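Side-chain contacts in phosphoserine aminotransferase SerC (Cytophaga hutchinsonii ATCC 33406, PDB 3FFR), which probably catalyses the pyridoxal-phosphate-dependent transfer of an amino group from glutamate to 3-phosphohydroxypyruvate, giving phosphoserine: residues A[97-102]-A[109-114]; A[95-98]-A[103-106]; A[72-77]-A[165-170]. All coordinates share one frame; numbering follows the deposited sequence.

Interaction 1. Residues A[97-102]-A[109-114]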
loop_
_atom_site.group_PDB
_atom_site.type_symbol
_atom_site.label_atom_id
_atom_site.label_comp_id
_atom_site.label_asym_id
_atom_site.label_seq_id
_atom_site.Cartn_x
_atom_site.Cartn_y
_atom_site.Cartn_z
ATOM N N ARG A 97 15.504 -8.974 -9.871
ATOM C CA ARG A 97 14.153 -9.362 -9.400
ATOM C C ARG A 97 13.099 -8.899 -10.411
ATOM O O ARG A 97 12.165 -9.663 -10.744
ATOM C CB ARG A 97 13.851 -8.838 -7.993
ATOM C CG ARG A 97 12.588 -9.488 -7.378
ATOM C CD ARG A 97 12.794 -10.942 -6.874
ATOM N NE ARG A 97 11.503 -11.558 -6.554
ATOM C CZ ARG A 97 10.878 -12.413 -7.367
ATOM N NH1 ARG A 97 11.486 -12.849 -8.452
ATOM N NH2 ARG A 97 9.669 -12.892 -7.049
ATOM N N PHE A 98 13.275 -7.678 -10.925
ATOM C CA PHE A 98 12.347 -7.103 -11.945
ATOM C C PHE A 98 12.364 -7.978 -13.179
ATOM O O PHE A 98 11.334 -8.368 -13.708
ATOM C CB PHE A 98 12.740 -5.634 -12.201
ATOM C CG PHE A 98 11.828 -4.871 -13.102
ATOM C CD1 PHE A 98 10.555 -5.321 -13.412
ATOM C CD2 PHE A 98 12.218 -3.602 -13.510
ATOM C CE1 PHE A 98 9.722 -4.553 -14.219
ATOM C CE2 PHE A 98 11.371 -2.833 -14.311
ATOM C CZ PHE A 98 10.149 -3.307 -14.648
ATOM N N TYR A 99 13.560 -8.353 -13.609
ATOM C CA TYR A 99 13.705 -9.254 -14.745
ATOM C C TYR A 99 12.962 -10.562 -14.488
ATOM O O TYR A 99 12.266 -11.080 -15.366
ATOM C CB TYR A 99 15.212 -9.505 -15.002
ATOM C CG TYR A 99 15.548 -10.778 -15.756
ATOM C CD1 TYR A 99 15.351 -10.866 -17.118
ATOM C CD2 TYR A 99 16.083 -11.867 -15.095
ATOM C CE1 TYR A 99 15.663 -12.013 -17.802
ATOM C CE2 TYR A 99 16.379 -13.021 -15.759
ATOM C CZ TYR A 99 16.187 -13.089 -17.116
ATOM O OH TYR A 99 16.506 -14.260 -17.782
ATOM N N GLU A 100 13.110 -11.086 -13.274
ATOM C CA GLU A 100 12.456 -12.360 -12.907
ATOM C C GLU A 100 10.928 -12.295 -12.920
ATOM O O GLU A 100 10.236 -13.256 -13.256
ATOM C CB GLU A 100 12.933 -12.832 -11.525
ATOM C CG GLU A 100 14.365 -13.332 -11.552
ATOM C CD GLU A 100 14.953 -13.582 -10.178
ATOM O OE1 GLU A 100 14.348 -13.170 -9.173
ATOM O OE2 GLU A 100 16.070 -14.156 -10.124
ATOM N N PHE A 101 10.405 -11.131 -12.575
ATOM C CA PHE A 101 8.934 -10.936 -12.609
ATOM C C PHE A 101 8.384 -11.215 -14.000
ATOM O O PHE A 101 7.267 -11.715 -14.156
ATOM C CB PHE A 101 8.544 -9.492 -12.229
ATOM C CG PHE A 101 8.445 -9.235 -10.763
ATOM C CD1 PHE A 101 9.177 -9.970 -9.831
ATOM C CD2 PHE A 101 7.621 -8.202 -10.303
ATOM C CE1 PHE A 101 9.079 -9.710 -8.467
ATOM C CE2 PHE A 101 7.536 -7.924 -8.957
ATOM C CZ PHE A 101 8.273 -8.661 -8.043
ATOM N N ALA A 102 9.128 -10.842 -15.033
ATOM C CA ALA A 102 8.612 -11.026 -16.393
ATOM C C ALA A 102 8.293 -12.516 -16.630
ATOM O O ALA A 102 7.205 -12.878 -17.079
ATOM C CB ALA A 102 9.608 -10.479 -17.471
ATOM N N ALA A 109 11.745 -12.699 -21.285
ATOM C CA ALA A 109 12.597 -11.518 -21.112
ATOM C C ALA A 109 14.026 -11.698 -21.609
ATOM O O ALA A 109 14.682 -12.696 -21.324
ATOM C CB ALA A 109 12.630 -11.124 -19.605
ATOM N N TYR A 110 14.486 -10.711 -22.366
ATOM C CA TYR A 110 15.896 -10.612 -22.727
ATOM C C TYR A 110 16.621 -9.998 -21.559
ATOM O O TYR A 110 16.098 -9.120 -20.876
ATOM C CB TYR A 110 16.111 -9.719 -23.940
ATOM C CG TYR A 110 15.473 -10.199 -25.236
ATOM C CD1 TYR A 110 16.028 -11.267 -25.939
ATOM C CD2 TYR A 110 14.394 -9.540 -25.803
ATOM C CE1 TYR A 110 15.482 -11.706 -27.129
ATOM C CE2 TYR A 110 13.846 -9.968 -26.995
ATOM C CZ TYR A 110 14.398 -11.039 -27.657
ATOM O OH TYR A 110 13.848 -11.455 -28.854
ATOM N N LYS A 111 17.847 -10.453 -21.352
ATOM C CA LYS A 111 18.682 -9.941 -20.298
ATOM C C LYS A 111 20.055 -9.527 -20.801
ATOM O O LYS A 111 20.752 -10.324 -21.446
ATOM C CB LYS A 111 18.853 -11.012 -19.205
ATOM C CG LYS A 111 19.773 -10.594 -18.116
ATOM C CD LYS A 111 19.767 -11.522 -16.908
ATOM C CE LYS A 111 20.021 -12.975 -17.277
ATOM N NZ LYS A 111 20.443 -13.752 -16.069
ATOM N N GLU A 112 20.382 -8.264 -20.562
ATOM C CA GLU A 112 21.716 -7.717 -20.782
ATOM C C GLU A 112 22.317 -7.641 -19.387
ATOM O O GLU A 112 21.865 -6.857 -18.535
ATOM C CB GLU A 112 21.671 -6.335 -21.416
ATOM C CG GLU A 112 23.031 -5.760 -21.731
ATOM C CD GLU A 112 23.713 -6.424 -22.905
ATOM O OE1 GLU A 112 23.021 -7.004 -23.764
ATOM O OE2 GLU A 112 24.946 -6.318 -22.987
ATOM N N GLU A 113 23.345 -8.444 -19.133
ATOM C CA GLU A 113 23.875 -8.541 -17.739
ATOM C C GLU A 113 25.269 -8.046 -17.533
ATOM O O GLU A 113 26.122 -8.182 -18.406
ATOM C CB GLU A 113 23.783 -10.020 -17.281
ATOM C CG GLU A 113 24.056 -10.211 -15.795
ATOM C CD GLU A 113 23.572 -11.552 -15.242
ATOM O OE1 GLU A 113 23.114 -12.408 -16.016
ATOM O OE2 GLU A 113 23.649 -11.739 -14.013
ATOM N N ALA A 114 25.465 -7.384 -16.401
ATOM C CA ALA A 114 26.807 -6.992 -15.952
ATOM C C ALA A 114 26.991 -7.594 -14.564
ATOM O O ALA A 114 26.041 -7.803 -13.815
ATOM C CB ALA A 114 26.965 -5.471 -15.886
HETATM O O HOH W 1 14.903 -14.993 -19.910
#

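Interaction 2. Residues A[95-98]-A[103-106]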
loop_
_atom_site.group_PDB
_atom_site.type_symbol
_atom_site.label_atom_id
_atom_site.label_comp_id
_atom_site.label_asym_id
_atom_site.label_seq_id
_atom_site.Cartn_x
_atom_site.Cartn_y
_atom_site.Cartn_z
ATOM N N SER A 95 17.457 -5.083 -10.016
ATOM C CA SER A 95 17.275 -5.219 -11.473
ATOM C C SER A 95 17.025 -6.690 -11.845
ATOM O O SER A 95 16.219 -6.995 -12.727
ATOM C CB SER A 95 18.425 -4.589 -12.264
ATOM O OG SER A 95 19.683 -5.077 -11.847
ATOM N N LYS A 96 17.660 -7.595 -11.107
ATOM C CA LYS A 96 17.446 -9.040 -11.324
ATOM C C LYS A 96 16.010 -9.482 -10.985
ATOM O O LYS A 96 15.366 -10.244 -11.716
ATOM C CB LYS A 96 18.427 -9.864 -10.509
ATOM C CG LYS A 96 18.241 -11.386 -10.577
ATOM C CD LYS A 96 19.356 -12.046 -9.712
ATOM C CE LYS A 96 19.256 -13.554 -9.564
ATOM N NZ LYS A 96 18.234 -13.938 -8.522
ATOM N N ARG A 97 15.504 -8.974 -9.871
ATOM C CA ARG A 97 14.153 -9.362 -9.400
ATOM C C ARG A 97 13.099 -8.899 -10.411
ATOM O O ARG A 97 12.165 -9.663 -10.744
ATOM C CB ARG A 97 13.851 -8.838 -7.993
ATOM C CG ARG A 97 12.588 -9.488 -7.378
ATOM C CD ARG A 97 12.794 -10.942 -6.874
ATOM N NE ARG A 97 11.503 -11.558 -6.554
ATOM C CZ ARG A 97 10.878 -12.413 -7.367
ATOM N NH1 ARG A 97 11.486 -12.849 -8.452
ATOM N NH2 ARG A 97 9.669 -12.892 -7.049
ATOM N N PHE A 98 13.275 -7.678 -10.925
ATOM C CA PHE A 98 12.347 -7.103 -11.945
ATOM C C PHE A 98 12.364 -7.978 -13.179
ATOM O O PHE A 98 11.334 -8.368 -13.708
ATOM C CB PHE A 98 12.740 -5.634 -12.201
ATOM C CG PHE A 98 11.828 -4.871 -13.102
ATOM C CD1 PHE A 98 10.555 -5.321 -13.412
ATOM C CD2 PHE A 98 12.218 -3.602 -13.510
ATOM C CE1 PHE A 98 9.722 -4.553 -14.219
ATOM C CE2 PHE A 98 11.371 -2.833 -14.311
ATOM C CZ PHE A 98 10.149 -3.307 -14.648
ATOM N N GLY A 103 9.255 -13.373 -16.293
ATOM C CA GLY A 103 9.071 -14.819 -16.422
ATOM C C GLY A 103 7.988 -15.361 -15.506
ATOM O O GLY A 103 7.214 -16.244 -15.870
ATOM N N GLU A 104 7.918 -14.840 -14.293
ATOM C CA GLU A 104 6.881 -15.314 -13.360
ATOM C C GLU A 104 5.475 -15.014 -13.880
ATOM O O GLU A 104 4.493 -15.710 -13.539
ATOM C CB GLU A 104 7.084 -14.711 -11.966
ATOM C CG GLU A 104 8.271 -15.319 -11.316
ATOM C CD GLU A 104 8.758 -14.608 -10.059
ATOM O OE1 GLU A 104 8.002 -13.844 -9.462
ATOM O OE2 GLU A 104 9.945 -14.807 -9.700
ATOM N N LEU A 105 5.379 -13.974 -14.711
ATOM C CA LEU A 105 4.106 -13.547 -15.309
ATOM C C LEU A 105 3.870 -14.159 -16.689
ATOM O O LEU A 105 2.923 -13.827 -17.396
ATOM C CB LEU A 105 4.020 -12.025 -15.395
ATOM C CG LEU A 105 3.883 -11.303 -14.045
ATOM C CD1 LEU A 105 4.099 -9.760 -14.110
ATOM C CD2 LEU A 105 2.487 -11.602 -13.409
ATOM N N GLY A 106 4.749 -15.063 -17.048
ATOM C CA GLY A 106 4.591 -15.802 -18.282
ATOM C C GLY A 106 5.138 -15.144 -19.527
ATOM O O GLY A 106 4.857 -15.572 -20.634
#

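Interaction 3. Residues A[72-77]-A[165-170]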
loop_
_atom_site.group_PDB
_atom_site.type_symbol
_atom_site.label_atom_id
_atom_site.label_comp_id
_atom_site.label_asym_id
_atom_site.label_seq_id
_atom_site.Cartn_x
_atom_site.Cartn_y
_atom_site.Cartn_z
ATOM N N GLU A 72 5.201 -3.259 -6.560
ATOM C CA GLU A 72 3.912 -3.347 -7.222
ATOM C C GLU A 72 4.025 -2.805 -8.661
ATOM O O GLU A 72 3.507 -3.402 -9.608
ATOM C CB GLU A 72 2.810 -2.568 -6.504
ATOM C CG GLU A 72 1.521 -2.732 -7.264
ATOM C CD GLU A 72 0.283 -1.998 -6.771
ATOM O OE1 GLU A 72 0.327 -1.278 -5.759
ATOM O OE2 GLU A 72 -0.773 -2.176 -7.454
ATOM N N ILE A 73 4.705 -1.667 -8.785
ATOM C CA ILE A 73 4.908 -1.001 -10.071
ATOM C C ILE A 73 5.663 -1.938 -11.062
ATOM O O ILE A 73 5.275 -2.054 -12.246
ATOM C CB ILE A 73 5.541 0.400 -9.959
ATOM C CG1 ILE A 73 4.585 1.347 -9.223
ATOM C CG2 ILE A 73 5.872 0.945 -11.380
ATOM C CD1 ILE A 73 5.261 2.625 -8.724
ATOM N N TRP A 74 6.658 -2.668 -10.575
ATOM C CA TRP A 74 7.315 -3.655 -11.474
ATOM C C TRP A 74 6.257 -4.595 -12.099
ATOM O O TRP A 74 6.212 -4.866 -13.287
ATOM C CB TRP A 74 8.289 -4.536 -10.732
ATOM C CG TRP A 74 9.575 -3.929 -10.320
ATOM C CD1 TRP A 74 10.172 -2.794 -10.787
ATOM C CD2 TRP A 74 10.477 -4.480 -9.352
ATOM N NE1 TRP A 74 11.395 -2.603 -10.161
ATOM C CE2 TRP A 74 11.600 -3.626 -9.278
ATOM C CE3 TRP A 74 10.445 -5.611 -8.560
ATOM C CZ2 TRP A 74 12.687 -3.908 -8.457
ATOM C CZ3 TRP A 74 11.497 -5.870 -7.729
ATOM C CH2 TRP A 74 12.597 -5.020 -7.663
ATOM N N GLU A 75 5.426 -5.156 -11.237
ATOM C CA GLU A 75 4.369 -6.079 -11.684
ATOM C C GLU A 75 3.405 -5.427 -12.669
ATOM O O GLU A 75 3.075 -6.007 -13.725
ATOM C CB GLU A 75 3.615 -6.663 -10.487
ATOM C CG GLU A 75 2.583 -7.718 -10.888
ATOM C CD GLU A 75 1.799 -8.235 -9.702
ATOM O OE1 GLU A 75 0.845 -7.551 -9.311
ATOM O OE2 GLU A 75 2.074 -9.359 -9.282
ATOM N N ARG A 76 2.959 -4.214 -12.330
ATOM C CA ARG A 76 1.978 -3.491 -13.149
ATOM C C ARG A 76 2.547 -3.096 -14.500
ATOM O O ARG A 76 1.814 -3.036 -15.510
ATOM C CB ARG A 76 1.400 -2.261 -12.439
ATOM C CG ARG A 76 0.762 -2.515 -11.088
ATOM C CD ARG A 76 -0.138 -3.719 -11.068
ATOM N NE ARG A 76 -0.777 -3.878 -9.738
ATOM C CZ ARG A 76 -1.568 -4.894 -9.424
ATOM N NH1 ARG A 76 -1.776 -5.861 -10.316
ATOM N NH2 ARG A 76 -2.164 -4.923 -8.233
ATOM N N ILE A 77 3.843 -2.796 -14.548
ATOM C CA ILE A 77 4.492 -2.491 -15.834
ATOM C C ILE A 77 4.354 -3.656 -16.802
ATOM O O ILE A 77 3.942 -3.500 -17.958
ATOM C CB ILE A 77 6.006 -2.111 -15.682
ATOM C CG1 ILE A 77 6.105 -0.695 -15.094
ATOM C CG2 ILE A 77 6.769 -2.236 -17.038
ATOM C CD1 ILE A 77 7.505 -0.319 -14.545
ATOM N N PHE A 165 11.378 2.228 -19.489
ATOM C CA PHE A 165 11.067 2.394 -18.043
ATOM C C PHE A 165 12.354 2.480 -17.256
ATOM O O PHE A 165 13.240 1.642 -17.405
ATOM C CB PHE A 165 10.256 1.216 -17.481
ATOM C CG PHE A 165 8.924 1.046 -18.098
ATOM C CD1 PHE A 165 8.776 0.307 -19.270
ATOM C CD2 PHE A 165 7.805 1.651 -17.536
ATOM C CE1 PHE A 165 7.508 0.199 -19.864
ATOM C CE2 PHE A 165 6.554 1.539 -18.102
ATOM C CZ PHE A 165 6.402 0.815 -19.288
ATOM N N VAL A 166 12.421 3.481 -16.385
ATOM C CA VAL A 166 13.582 3.653 -15.516
ATOM C C VAL A 166 13.196 3.545 -14.032
ATOM O O VAL A 166 12.338 4.269 -13.525
ATOM C CB VAL A 166 14.289 5.004 -15.771
ATOM C CG1 VAL A 166 15.560 5.111 -14.899
ATOM C CG2 VAL A 166 14.644 5.193 -17.257
ATOM N N ASP A 167 13.837 2.595 -13.366
ATOM C CA ASP A 167 13.769 2.445 -11.909
ATOM C C ASP A 167 14.732 3.468 -11.317
ATOM O O ASP A 167 15.947 3.407 -11.544
ATOM C CB ASP A 167 14.092 0.987 -11.542
ATOM C CG ASP A 167 14.113 0.722 -10.058
ATOM O OD1 ASP A 167 14.415 1.638 -9.269
ATOM O OD2 ASP A 167 13.860 -0.456 -9.724
ATOM N N ALA A 168 14.172 4.480 -10.656
ATOM C CA ALA A 168 14.979 5.537 -9.950
ATOM C C ALA A 168 14.558 5.610 -8.472
ATOM O O ALA A 168 14.598 6.631 -7.827
ATOM C CB ALA A 168 14.841 6.903 -10.651
ATOM N N VAL A 169 14.158 4.449 -7.987
ATOM C CA VAL A 169 13.664 4.236 -6.650
ATOM C C VAL A 169 14.596 4.786 -5.588
ATOM O O VAL A 169 14.170 5.476 -4.672
ATOM C CB VAL A 169 13.351 2.727 -6.384
ATOM C CG1 VAL A 169 13.094 2.450 -4.891
ATOM C CG2 VAL A 169 12.165 2.241 -7.268
ATOM N N SER A 170 15.885 4.544 -5.764
ATOM C CA SER A 170 16.869 4.958 -4.749
ATOM C C SER A 170 17.687 6.159 -5.172
ATOM O O SER A 170 18.774 6.429 -4.627
ATOM C CB SER A 170 17.752 3.785 -4.331
ATOM O OG SER A 170 18.441 3.252 -5.459
#

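Interaction 1. Residues A[97-102]-A[109-114]
The Tyr99 ring on helix 97-102 is crossed at about a right angle by the side chain of Lys111 on strand 109-113. Lys111 CD stands over one ring face, 4.0 Å from the centroid and 14° off the normal, a CH-pi contact displaced toward the rim. Its CB reaches Tyr99 CE1 at 3.6 Å, and its CE runs on past CZ to the hydroxyl. Lys111 starts with CG anti to the backbone N and bends at chi3 (53°), a course that lays the aliphatic chain on the ring while NZ goes on to a salt bridge with Glu113 OE1 at 3.0 Å. Ala109 approaches the same ring obliquely, its CB 3.6 Å from Tyr99 CE1. That methyl also meets Ala102 CB at 3.8 Å, where helix and strand backbones come nearest. No direct hydrogen bond spans the contact, but one water does: it lies 2.8 Å from Tyr99 OH and donates to Ala109 O at 2.7 Å, tethering the phenol to the strand. Helix and strand run nearly antiparallel, at 158°, as consecutive parts of the beta-alpha-beta unit of strand 85-90, helix 93-104 and strand 108-113. Tyr99 also packs on Val90, and Ala102 and Ala109 on Ser86, so strand 85-90 adjoins the contact, while Phe98 and Phe101, on another side of helix 93-104, pack on helix 70-81.

Interaction 2. Residues A[95-98]-A[103-106]
Arg97 grips Glu104 end-on with both terminal nitrogens, seven residues apart on one helix, about two turns, rather than the one-turn spacing usual for salt bridges within a helix. The helix is the crossover helix 93-104 of a beta-alpha-beta unit, and Glu104 stands at its C-terminal end. This is one of two modelled conformers of Arg97, so the grip need not be permanent. Although the first bond of the Arg97 side chain points away from Glu104, a bend at chi2 (76°) turns the chain along the helix and carries the guanidinium to the carboxylate. Glu104 is extended beyond CG. The two side chains cross at about a right angle and their planar groups are 42° apart, so the fork is twisted rather than flat. The shorter, straighter arm is Arg97 NH1 to Glu104 OE2, 2.8 Å, with the oxygen in the guanidinium plane. NH1 is also claimed by Glu100 OE1, so that two acids one turn apart share the arginine and probably offset its charge. Just beyond, a Schellman motif ends the helix: Arg107 N bonds to Ala102 O and Gly106 N to Gly103 O, with Gly106 at positive phi as C-prime residue. Ser221 OG of the second subunit hydrogen-bonds to Glu104 O. The other arm runs from Arg97 NH2 to the syn lone pair of Glu104 OE1, 3.1 Å, with a weak 3.3 Å bond from NH2 to OE2 beside it.

Interaction 3. Residues A[72-77]-A[165-170]
Trp74 of helix 72-77 hydrogen-bonds to Asp167, at the end of strand 165-167 in the seven-stranded mixed sheet of a PLP-dependent aminotransferase of class-V type. Trp74 NE1 lies 3.3 Å from Asp167 OD2, a long bond with the acceptor near the indole plane, at the ring edge; the oxygen is met on its anti side, 34° out of the carboxylate plane. The Trp74 torsions, with CG anti to the carbonyl carbon (chi1 -74°), swing the pyrrole N-H to the aspartate, though the side chain does not start out toward the strand. Asp167 sets CG anti to its backbone N, which brings the carboxylate to the indole. Its OD2 also bonds to N1 of the modified lysine-PLP residue at position 191, so Trp74 is a second-shell partner that probably helps to position the cofactor's aspartate. The other oxygen, OD1, takes the backbone N of Val169 at 3.1 Å, closing an Asx turn; with both oxygens engaged, the carboxylate is held against rotation. Phe98 stacks on Trp74, and Phe101 meets it edge-to-face.

One turn further along the helix, Ile77 and Phe165 slide past each other in opposite directions. Phe165 turns a ring face to the helix. The Ile77 torsions place CG2 over that ring and run CG1 and CD1 along its CD2-CE2 side: CG1 lies 3.8 Å from Phe165 CE2 and CD1 3.6 Å from CD2. Both residues also pack on Trp202 of strand 200-205. Ile77 CG2 sits squarely over the ring in a CH-pi contact, 3.7 Å from the Phe165 centroid and 7° off the normal.

Interaction 3 is buried and the other two lie at the surface, and their chemistry differs accordingly: an indole N-H to carboxylate bond beside the cofactor, together with aliphatic-aromatic packing, against ion pairs and a water bridge farther out. Interactions 1 and 2 share helix 93-104, the first tying it to its following strand, the second linking two of its own turns by a hydrogen-bonded salt bridge. Interactions 1 and 3 both set a helix against the seven-stranded sheet, at its edge strand 108-113 and its inner strand 163-167. Phe98 and Arg97 of helix 93-104 pack on Trp74, and Leu105, just past its end, touches Glu75 O near the second subunit.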